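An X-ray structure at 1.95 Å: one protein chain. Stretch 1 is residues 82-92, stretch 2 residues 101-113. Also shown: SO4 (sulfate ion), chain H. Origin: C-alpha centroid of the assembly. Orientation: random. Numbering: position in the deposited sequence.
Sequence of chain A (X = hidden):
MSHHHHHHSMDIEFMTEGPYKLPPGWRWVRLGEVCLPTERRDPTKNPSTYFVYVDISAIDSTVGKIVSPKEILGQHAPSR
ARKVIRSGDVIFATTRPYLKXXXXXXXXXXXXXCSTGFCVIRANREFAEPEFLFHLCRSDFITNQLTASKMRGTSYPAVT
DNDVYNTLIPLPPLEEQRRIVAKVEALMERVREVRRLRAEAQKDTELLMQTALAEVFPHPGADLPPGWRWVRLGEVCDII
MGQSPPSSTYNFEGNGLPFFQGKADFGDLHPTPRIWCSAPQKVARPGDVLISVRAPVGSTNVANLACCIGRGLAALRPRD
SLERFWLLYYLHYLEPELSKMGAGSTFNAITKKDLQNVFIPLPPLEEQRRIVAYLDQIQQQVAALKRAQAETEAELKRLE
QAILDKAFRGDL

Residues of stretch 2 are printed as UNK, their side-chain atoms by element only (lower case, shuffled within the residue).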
# COMPACT_ATOMS: atom_id res chain seq x y z
N ARG A 82 22.18 9.33 27.90
CA ARG A 82 22.31 10.10 29.13
C ARG A 82 21.00 10.51 29.82
O ARG A 82 21.04 10.99 30.95
CB ARG A 82 23.17 11.35 28.90
CG ARG A 82 24.60 11.05 28.47
CD ARG A 82 25.50 10.54 29.60
NE ARG A 82 26.89 10.46 29.15
CZ ARG A 82 27.39 9.50 28.37
NH1 ARG A 82 26.62 8.48 27.97
NH2 ARG A 82 28.66 9.55 28.01
N LYS A 83 19.86 10.33 29.16
CA LYS A 83 18.60 10.80 29.76
C LYS A 83 17.89 9.66 30.45
O LYS A 83 17.64 8.64 29.82
CB LYS A 83 17.68 11.44 28.71
CG LYS A 83 18.17 12.81 28.23
CD LYS A 83 17.23 13.45 27.21
CE LYS A 83 17.70 14.89 26.90
NZ LYS A 83 16.80 15.57 25.94
N VAL A 84 17.56 9.84 31.73
CA VAL A 84 16.94 8.79 32.51
C VAL A 84 15.46 8.78 32.19
O VAL A 84 14.82 9.82 32.22
CB VAL A 84 17.10 9.06 34.01
CG1 VAL A 84 16.24 8.10 34.81
CG2 VAL A 84 18.56 8.97 34.43
N ILE A 85 14.92 7.63 31.83
CA ILE A 85 13.48 7.57 31.59
C ILE A 85 12.76 6.86 32.72
O ILE A 85 13.34 6.01 33.42
CB ILE A 85 13.13 6.91 30.25
CG1 ILE A 85 13.76 5.51 30.15
CG2 ILE A 85 13.64 7.80 29.12
CD1 ILE A 85 13.49 4.77 28.81
N ARG A 86 11.49 7.20 32.87
CA ARG A 86 10.65 6.60 33.92
C ARG A 86 9.37 6.06 33.31
O ARG A 86 8.92 6.54 32.26
CB ARG A 86 10.32 7.64 34.99
CG ARG A 86 11.55 8.20 35.75
CD ARG A 86 12.10 7.15 36.71
NE ARG A 86 13.33 7.63 37.34
CZ ARG A 86 14.17 6.87 38.04
NH1 ARG A 86 13.91 5.57 38.22
NH2 ARG A 86 15.26 7.40 38.56
N SER A 87 8.79 5.06 33.95
CA SER A 87 7.54 4.51 33.48
C SER A 87 6.54 5.63 33.19
O SER A 87 6.31 6.49 34.03
CB SER A 87 6.94 3.61 34.58
OG SER A 87 5.80 2.95 34.08
N GLY A 88 5.92 5.59 32.02
CA GLY A 88 4.92 6.59 31.69
C GLY A 88 5.47 7.82 30.99
O GLY A 88 4.68 8.67 30.55
N ASP A 89 6.79 7.95 30.88
CA ASP A 89 7.32 9.11 30.15
C ASP A 89 6.90 8.95 28.69
O ASP A 89 6.76 7.84 28.20
CB ASP A 89 8.85 9.17 30.16
CG ASP A 89 9.43 9.65 31.48
OD1 ASP A 89 8.68 10.16 32.33
OD2 ASP A 89 10.65 9.50 31.66
N VAL A 90 6.75 10.07 27.99
CA VAL A 90 6.68 10.05 26.55
C VAL A 90 8.03 10.50 26.04
O VAL A 90 8.56 11.51 26.50
CB VAL A 90 5.56 10.98 26.04
CG1 VAL A 90 5.60 11.11 24.50
CG2 VAL A 90 4.19 10.45 26.51
N ILE A 91 8.61 9.77 25.09
CA ILE A 91 9.85 10.25 24.48
C ILE A 91 9.56 10.65 23.04
O ILE A 91 8.90 9.94 22.31
CB ILE A 91 10.98 9.19 24.55
CG1 ILE A 91 10.47 7.85 24.01
CG2 ILE A 91 11.35 8.96 26.01
CD1 ILE A 91 11.60 6.78 23.87
N PHE A 92 10.07 11.80 22.65
CA PHE A 92 9.67 12.44 21.40
C PHE A 92 10.96 12.87 20.67
O PHE A 92 11.69 13.73 21.16
CB PHE A 92 8.86 13.70 21.78
CG PHE A 92 8.40 14.51 20.60
CD1 PHE A 92 7.09 14.42 20.15
CD2 PHE A 92 9.28 15.38 19.95
CE1 PHE A 92 6.66 15.17 19.07
CE2 PHE A 92 8.86 16.13 18.88
CZ PHE A 92 7.55 16.03 18.43
N UNK A 101 8.89 9.18 15.59
CA UNK A 101 9.62 8.38 16.56
C UNK A 101 9.27 8.87 17.95
O UNK A 101 9.99 9.63 18.59
c UNK A 101 11.46 7.65 15.01
o UNK A 101 12.04 8.17 14.07
c UNK A 101 11.12 8.43 16.26
n UNK A 101 11.03 6.39 14.99
N UNK A 102 8.11 8.43 18.42
CA UNK A 102 7.52 8.99 19.62
C UNK A 102 6.87 7.82 20.32
O UNK A 102 6.12 7.08 19.68
c UNK A 102 6.98 11.17 18.46
c UNK A 102 6.41 9.99 19.27
c UNK A 102 5.68 10.46 20.55
c UNK A 102 5.90 11.96 17.72
N UNK A 103 7.11 7.64 21.62
CA UNK A 103 6.67 6.40 22.27
C UNK A 103 6.45 6.60 23.73
O UNK A 103 6.99 7.53 24.31
c UNK A 103 7.71 5.32 22.07
N UNK A 104 5.67 5.69 24.32
CA UNK A 104 5.37 5.72 25.75
C UNK A 104 6.24 4.70 26.44
O UNK A 104 6.34 3.57 26.00
c UNK A 104 3.90 5.37 25.98
c UNK A 104 3.39 5.30 27.42
c UNK A 104 1.99 4.68 27.44
c UNK A 104 3.41 6.70 28.07
N UNK A 105 6.90 5.11 27.51
CA UNK A 105 7.84 4.23 28.18
C UNK A 105 7.08 3.27 29.09
O UNK A 105 6.35 3.72 29.98
c UNK A 105 9.79 4.12 29.83
c UNK A 105 8.86 5.06 29.01
c UNK A 105 9.69 5.99 28.08
N UNK A 106 7.21 1.97 28.86
CA UNK A 106 6.51 0.96 29.68
C UNK A 106 7.12 0.87 31.07
O UNK A 106 8.18 1.47 31.29
c UNK A 106 8.05 1.34 27.82
c UNK A 106 6.75 -0.34 28.91
c UNK A 106 8.03 -0.11 28.19
N UNK A 107 6.49 0.15 32.00
CA UNK A 107 7.07 0.07 33.34
C UNK A 107 8.37 -0.73 33.39
O UNK A 107 9.22 -0.41 34.22
c UNK A 107 5.93 -0.55 34.18
c UNK A 107 5.05 -0.15 32.00
c UNK A 107 4.92 -1.05 33.17
N UNK A 108 8.54 -1.73 32.52
CA UNK A 108 9.75 -2.54 32.50
C UNK A 108 10.99 -1.70 32.24
O UNK A 108 12.10 -2.09 32.59
o UNK A 108 7.32 -3.19 30.83
c UNK A 108 9.62 -3.70 31.48
c UNK A 108 8.50 -3.46 30.44
o UNK A 108 8.81 -3.57 29.23
N UNK A 109 10.81 -0.52 31.65
CA UNK A 109 11.95 0.34 31.30
C UNK A 109 12.18 1.49 32.30
O UNK A 109 12.97 2.40 32.05
c UNK A 109 13.32 -0.80 28.98
c UNK A 109 11.96 -0.14 28.79
c UNK A 109 11.83 0.44 27.37
c UNK A 109 11.78 0.90 29.88
N UNK A 110 11.49 1.46 33.44
CA UNK A 110 11.69 2.48 34.46
C UNK A 110 13.15 2.56 34.92
O UNK A 110 13.76 1.54 35.25
o UNK A 110 11.37 3.38 37.68
c UNK A 110 10.74 3.43 36.61
c UNK A 110 10.79 2.22 35.68
o UNK A 110 10.09 4.43 36.27
N UNK A 111 13.70 3.76 34.92
CA UNK A 111 15.04 3.98 35.40
C UNK A 111 16.10 3.63 34.39
O UNK A 111 17.30 3.67 34.70
N UNK A 112 15.68 3.29 33.18
CA UNK A 112 16.63 3.03 32.11
C UNK A 112 16.99 4.33 31.37
O UNK A 112 16.76 5.41 31.90
c UNK A 112 16.11 1.92 31.19
c UNK A 112 16.88 0.17 32.91
n UNK A 112 18.10 0.32 32.43
c UNK A 112 15.73 0.66 32.00
o UNK A 112 16.66 -0.32 34.03
N UNK A 113 17.58 4.23 30.18
CA UNK A 113 18.21 5.37 29.54
C UNK A 113 17.73 5.54 28.09
O UNK A 113 17.62 4.55 27.36
c UNK A 113 20.29 5.09 30.94
c UNK A 113 20.42 6.34 28.76
c UNK A 113 20.12 6.34 31.78
c UNK A 113 19.75 5.20 29.51
S SO4 H . 14.37 11.23 38.24
O1 SO4 H . 15.10 11.35 39.51
O2 SO4 H . 13.16 10.45 38.47
O3 SO4 H . 14.02 12.57 37.76
O4 SO4 H . 15.21 10.56 37.25

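Position 101 has four side-chain atoms, two carbons and then one oxygen and one nitrogen on the second. The end leads away from stretch 1, and a planar terminus with O and N is a carboxamide: Asn101.

Position 102 carries four carbons, forked at the first, with one arm two carbons long. The end of the longer arm reaches the Phe92 ring and the short arm Val90; this is Ile102. Its CD1 lies 3.6 Å from Phe92 CE1 and its CG2 4.0 Å from Val90 CG1, on the sheet face those two residues share.

Position 103 has a single carbon, set beside the Ile91 side chain: Ala103. Its backbone makes a two-way pair, Ile91 N to Ala103 O at 2.9 Å and Ala103 N to Ile91 O at 3.0 Å, while its CB sits 4.2 Å from Ile91 CG1.

Position 104 has four carbons forked at the second, and one tip comes near both Val90 and the backbone of Gly88, hence Leu104. It returns to the face of Val90, with Leu104 CD1 4.1 Å from Val90 CG2 and 3.4 Å from Gly88 O.

Position 105 shows one carbon carrying two more, pointing toward stretch 1, with one branch by Ile85 and the other by Ile91: Val105. CG1 is 3.9 Å from Ile85 CD1 and CG2 is 4.0 Å from Ile91 CG2, so a compact branched side chain bridges two isoleucines. Its backbone is used twice, Gly88 N to Val105 O and Val105 N to Asp89 O, both 2.8 Å.

Position 106 has three carbons closing a ring onto the backbone N. The ring points away, no nearer than 6.2 Å to stretch 1: Pro106.

Position 107 has the same three-carbon ring, but beside the Ser87 hydroxyl: Pro107. Its CA is 3.2 Å from Ser87 OG.

Position 108 has two carbons, the second bearing two oxygens, a carboxylate. It makes no contact with stretch 1: Asp108.

Position 109 has four carbons forked at the second, the first of them near Ile85: Leu109, whose CB is 4.4 Å from Ile85 CD1.

Position 110 has two carbons, the second carrying two oxygens, and an oxygen lies close to Ser87 N: Asp110. It accepts from Ser87 N through OD1 at 2.7 Å, and its OD2 forms a salt bridge with Arg86 NH1 whose hydrogen bond, at 3.4 Å, is weak.

Position 111 has no side-chain atoms. Its phi of 81° favours glycine, and an ideal CB would lie tight against Arg86 NH1, 3.2 Å away: Gly111. Gly111 N donates to Ile85 O at 2.7 Å.

Position 112 has three carbons, the third bearing one oxygen and one nitrogen. The side chain points away, and the backbone O accepts from Ile85 N at 2.9 Å: Gln112.

Position 113 has four carbons forked at the first, one arm two carbons long and ending near Val84: Ile113. Its CD1 packs 4.0 Å from Val84 CG2.

The design rule is a split one. Antiparallel pairing runs from Phe92 with Ile102 to Val90 with Leu104, and Val84 pairs with Ile113 beyond the turns. Between them, the type II turns from Arg86 to Asp89 and from Leu109 to Gln112 are joined by the Asp110 carboxylate, which accepts from Ser87 N and forms a salt bridge with Arg86; the backbone bonds beside them tie Ile85 to Gly111 and Gln112, and Gly88 and Asp89 to Val105, while the Val105 side chain fills the space beside Ile85 and Ile91.

Stretch 2, residues 101-113: NIALVPPDLDGQI
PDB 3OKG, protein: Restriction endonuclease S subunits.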